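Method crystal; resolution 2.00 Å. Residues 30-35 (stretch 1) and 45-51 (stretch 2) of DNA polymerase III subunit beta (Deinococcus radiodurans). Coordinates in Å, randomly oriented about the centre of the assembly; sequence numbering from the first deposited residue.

Stretch 1, residues 30-35: LLTALK
Stretch 2 45-51: LSGTNLE

Diverging strands can be joined by direct hydrogen bonds where they are close and by water where they part, with side-chain packing alongside both. This pair from the DNA polymerase III beta subunit illustrates the principle. Strand 33-35 and strand 45-48 run at 136° between their N-to-C directions and approach to 4.8 Å. They are closest in register at Lys35 and Ser46, with Lys35 CA 5.1 Å from Ser46 CA; Leu34 CA lies 5.4 Å from Gly47 CA, and Leu31 CA lies 7.0 Å from Thr48 CA.

Lys35 and Ser46 form the antiparallel hydrogen-bonded pair. Lys35 N donates to Ser46 O at 2.8 Å (164° at the hydrogen), and Ser46 N returns the bond to Lys35 O at 2.8 Å (161°), so each residue has both its amide and its carbonyl engaged. Lys35 O also receives a CA-H...O contact from Leu45 CA at 3.4 Å. Both strands are extended, Lys35 at phi/psi -95/135, Leu34 at -101/133 and Ser46 at -144/158. The side chains of the pair share one face of the sheet, with Lys35 CB 3.6 Å from Ser46 OG; the small serine (chi1 p) fits beside the lysine stem, whose chi1 and chi2 are t and chi3 is 91°. The lysine end leads away, and NZ is hydrogen-bonded elsewhere in the structure.

Gly47, nearly fully extended at -171/179, has no side chain and stands where the strands begin to part. Water 1 donates to Leu31 O and Ala33 O, each at 2.8 Å, although, with atoms elsewhere counted, more acceptors lie in reach than it has protons, so both bonds need not be made at once; it accepts from Thr48 N at 3.2 Å. It thus links Thr48 to the turn leading into the first strand. That turn is type I, from Leu30 to Ala33, with Leu31 at -65/-26 and Thr32 at -85/0; Ala33 N closes it by donating to Leu30 O at 3.0 Å.

Leucine side chains add apolar packing. Leu34 (t, p) starts sideways, but its end reaches across, placing CD1 4.0 Å from Leu45 CB (Leu45 is m, t) and 3.6 Å from Ser46 O. Leu31 (t, p) makes a similar reach: its CD1 lies 3.5 Å from Thr48 O, 3.7 Å from Thr48 CG2 and 3.7 Å from Leu50 CD2. Thr48 (chi1 t) suits this position because its methyl meets the leucine while OG1 accepts from Leu50 N at 2.9 Å. Leu50 (m, t; phi/psi 79/-20) is exposed, yet its end comes nearer to the first stretch. Next to it, Asn49 points away and uses OD1 to accept from Glu51 N at 2.9 Å. In all, 378 Å² is buried, counting both sides, with Leu31 (83 Å²) and Ser46 (72 Å²) the most covered.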

ATOM      1  N   LEU A  30       6.816 -28.649  -7.287  1.00 45.80           N
ATOM      2  CA  LEU A  30       7.714 -28.610  -6.130  1.00 41.76           C
ATOM      3  C   LEU A  30       8.444 -27.285  -5.978  1.00 39.43           C
ATOM      4  O   LEU A  30       8.994 -27.015  -4.924  1.00 37.79           O
ATOM      5  CB  LEU A  30       8.738 -29.752  -6.213  1.00 44.30           C
ATOM      6  CG  LEU A  30       8.274 -31.080  -5.612  1.00 46.31           C
ATOM      7  CD1 LEU A  30       9.259 -32.178  -5.966  1.00 46.66           C
ATOM      8  CD2 LEU A  30       8.097 -30.946  -4.095  1.00 45.37           C
ATOM      9  N   LEU A  31       8.462 -26.463  -7.023  1.00 39.50           N
ATOM     10  CA  LEU A  31       9.209 -25.208  -6.987  1.00 38.72           C
ATOM     11  C   LEU A  31       8.620 -24.229  -5.948  1.00 37.84           C
ATOM     12  O   LEU A  31       9.342 -23.407  -5.392  1.00 37.39           O
ATOM     13  CB  LEU A  31       9.256 -24.577  -8.371  1.00 37.37           C
ATOM     14  CG  LEU A  31      10.134 -23.331  -8.516  1.00 38.80           C
ATOM     15  CD1 LEU A  31      11.562 -23.580  -8.048  1.00 37.87           C
ATOM     16  CD2 LEU A  31      10.115 -22.862  -9.972  1.00 38.50           C
ATOM     17  N   THR A  32       7.328 -24.374  -5.670  1.00 37.76           N
ATOM     18  CA  THR A  32       6.628 -23.547  -4.698  1.00 37.37           C
ATOM     19  C   THR A  32       6.772 -24.079  -3.263  1.00 35.31           C
ATOM     20  O   THR A  32       6.222 -23.486  -2.338  1.00 34.33           O
ATOM     21  CB  THR A  32       5.130 -23.460  -5.057  1.00 37.95           C
ATOM     22  OG1 THR A  32       4.617 -24.777  -5.241  1.00 38.99           O
ATOM     23  CG2 THR A  32       4.935 -22.697  -6.341  1.00 41.38           C
ATOM     24  N   ALA A  33       7.489 -25.192  -3.089  1.00 33.73           N
ATOM     25  CA  ALA A  33       7.661 -25.808  -1.782  1.00 34.72           C
ATOM     26  C   ALA A  33       8.815 -25.196  -0.983  1.00 34.72           C
ATOM     27  O   ALA A  33       9.785 -24.666  -1.542  1.00 36.29           O
ATOM     28  CB  ALA A  33       7.879 -27.300  -1.917  1.00 35.41           C
ATOM     29  N   LEU A  34       8.668 -25.267   0.334  1.00 34.58           N
ATOM     30  CA  LEU A  34       9.728 -24.972   1.282  1.00 33.36           C
ATOM     31  C   LEU A  34      10.271 -26.315   1.726  1.00 35.03           C
ATOM     32  O   LEU A  34       9.490 -27.216   2.071  1.00 35.21           O
ATOM     33  CB  LEU A  34       9.136 -24.232   2.485  1.00 34.81           C
ATOM     34  CG  LEU A  34      10.035 -23.958   3.691  1.00 36.07           C
ATOM     35  CD1 LEU A  34      11.074 -22.904   3.323  1.00 37.57           C
ATOM     36  CD2 LEU A  34       9.181 -23.453   4.839  1.00 35.12           C
ATOM     37  N   LYS A  35      11.592 -26.468   1.734  1.00 35.00           N
ATOM     38  CA  LYS A  35      12.193 -27.647   2.316  1.00 36.64           C
ATOM     39  C   LYS A  35      12.571 -27.349   3.759  1.00 38.15           C
ATOM     40  O   LYS A  35      13.102 -26.270   4.069  1.00 35.82           O
ATOM     41  CB  LYS A  35      13.414 -28.110   1.528  1.00 38.59           C
ATOM     42  CG  LYS A  35      14.027 -29.383   2.089  1.00 42.08           C
ATOM     43  CD  LYS A  35      14.905 -30.120   1.089  1.00 51.19           C
ATOM     44  CE  LYS A  35      16.357 -29.705   1.156  1.00 53.83           C
ATOM     45  NZ  LYS A  35      17.169 -30.377   0.092  1.00 58.26           N
ATOM     46  N   LEU A  45      15.492 -24.021   6.927  1.00 39.75           N
ATOM     47  CA  LEU A  45      14.451 -23.741   5.947  1.00 38.32           C
ATOM     48  C   LEU A  45      15.128 -23.375   4.628  1.00 39.49           C
ATOM     49  O   LEU A  45      15.978 -22.481   4.605  1.00 37.58           O
ATOM     50  CB  LEU A  45      13.596 -22.554   6.420  1.00 40.27           C
ATOM     51  CG  LEU A  45      13.070 -22.550   7.863  1.00 43.06           C
ATOM     52  CD1 LEU A  45      12.440 -21.214   8.233  1.00 41.15           C
ATOM     53  CD2 LEU A  45      12.060 -23.668   8.064  1.00 43.31           C
ATOM     54  N   SER A  46      14.763 -24.038   3.530  1.00 35.72           N
ATOM     55  CA  SER A  46      15.412 -23.733   2.269  1.00 37.93           C
ATOM     56  C   SER A  46      14.471 -23.810   1.057  1.00 38.72           C
ATOM     57  O   SER A  46      13.407 -24.466   1.093  1.00 35.74           O
ATOM     58  CB  SER A  46      16.649 -24.624   2.086  1.00 39.32           C
ATOM     59  OG  SER A  46      16.290 -25.937   1.696  1.00 42.40           O
ATOM     60  N   GLY A  47      14.877 -23.113  -0.000  1.00 37.48           N
ATOM     61  CA  GLY A  47      14.145 -23.104  -1.266  1.00 36.90           C
ATOM     62  C   GLY A  47      14.903 -22.410  -2.388  1.00 37.25           C
ATOM     63  O   GLY A  47      16.023 -21.918  -2.199  1.00 37.94           O
ATOM     64  N   THR A  48      14.295 -22.382  -3.570  1.00 36.30           N
ATOM     65  CA  THR A  48      14.929 -21.804  -4.735  1.00 36.47           C
ATOM     66  C   THR A  48      13.879 -21.133  -5.610  1.00 35.42           C
ATOM     67  O   THR A  48      12.697 -21.475  -5.534  1.00 34.82           O
ATOM     68  CB  THR A  48      15.678 -22.876  -5.550  1.00 36.07           C
ATOM     69  OG1 THR A  48      16.421 -22.264  -6.612  1.00 35.38           O
ATOM     70  CG2 THR A  48      14.689 -23.875  -6.155  1.00 35.84           C
ATOM     71  N   ASN A  49      14.318 -20.162  -6.410  1.00 35.09           N
ATOM     72  CA  ASN A  49      13.502 -19.658  -7.527  1.00 36.20           C
ATOM     73  C   ASN A  49      14.207 -19.898  -8.860  1.00 36.72           C
ATOM     74  O   ASN A  49      13.896 -19.265  -9.867  1.00 37.66           O
ATOM     75  CB  ASN A  49      13.141 -18.182  -7.348  1.00 35.27           C
ATOM     76  CG  ASN A  49      14.337 -17.263  -7.425  1.00 38.47           C
ATOM     77  OD1 ASN A  49      15.458 -17.681  -7.736  1.00 36.08           O
ATOM     78  ND2 ASN A  49      14.102 -15.985  -7.156  1.00 39.57           N
ATOM     79  N   LEU A  50      15.187 -20.794  -8.827  1.00 37.03           N
ATOM     80  CA  LEU A  50      15.997 -21.185  -9.973  1.00 38.04           C
ATOM     81  C   LEU A  50      17.102 -20.176 -10.308  1.00 38.99           C
ATOM     82  O   LEU A  50      18.054 -20.541 -10.975  1.00 40.65           O
ATOM     83  CB  LEU A  50      15.128 -21.503 -11.208  1.00 37.70           C
ATOM     84  CG  LEU A  50      13.974 -22.491 -10.985  1.00 38.53           C
ATOM     85  CD1 LEU A  50      13.226 -22.769 -12.280  1.00 40.20           C
ATOM     86  CD2 LEU A  50      14.449 -23.798 -10.375  1.00 39.94           C
ATOM     87  N   GLU A  51      17.002 -18.929  -9.851  1.00 37.79           N
ATOM     88  CA  GLU A  51      18.129 -17.973 -10.014  1.00 40.34           C
ATOM     89  C   GLU A  51      18.949 -17.864  -8.737  1.00 37.94           C
ATOM     90  O   GLU A  51      20.160 -17.699  -8.789  1.00 37.20           O
ATOM     91  CB  GLU A  51      17.631 -16.590 -10.439  1.00 42.89           C
ATOM     92  CG  GLU A  51      16.896 -16.586 -11.772  1.00 46.45           C
ATOM     93  CD  GLU A  51      17.729 -17.155 -12.914  1.00 50.34           C
ATOM     94  OE1 GLU A  51      18.970 -16.934 -12.960  1.00 53.68           O
ATOM     95  OE2 GLU A  51      17.145 -17.851 -13.775  1.00 57.52           O
TER
HETATM   96  O   HOH W   1      11.458 -23.871  -3.613  1.00 34.50           O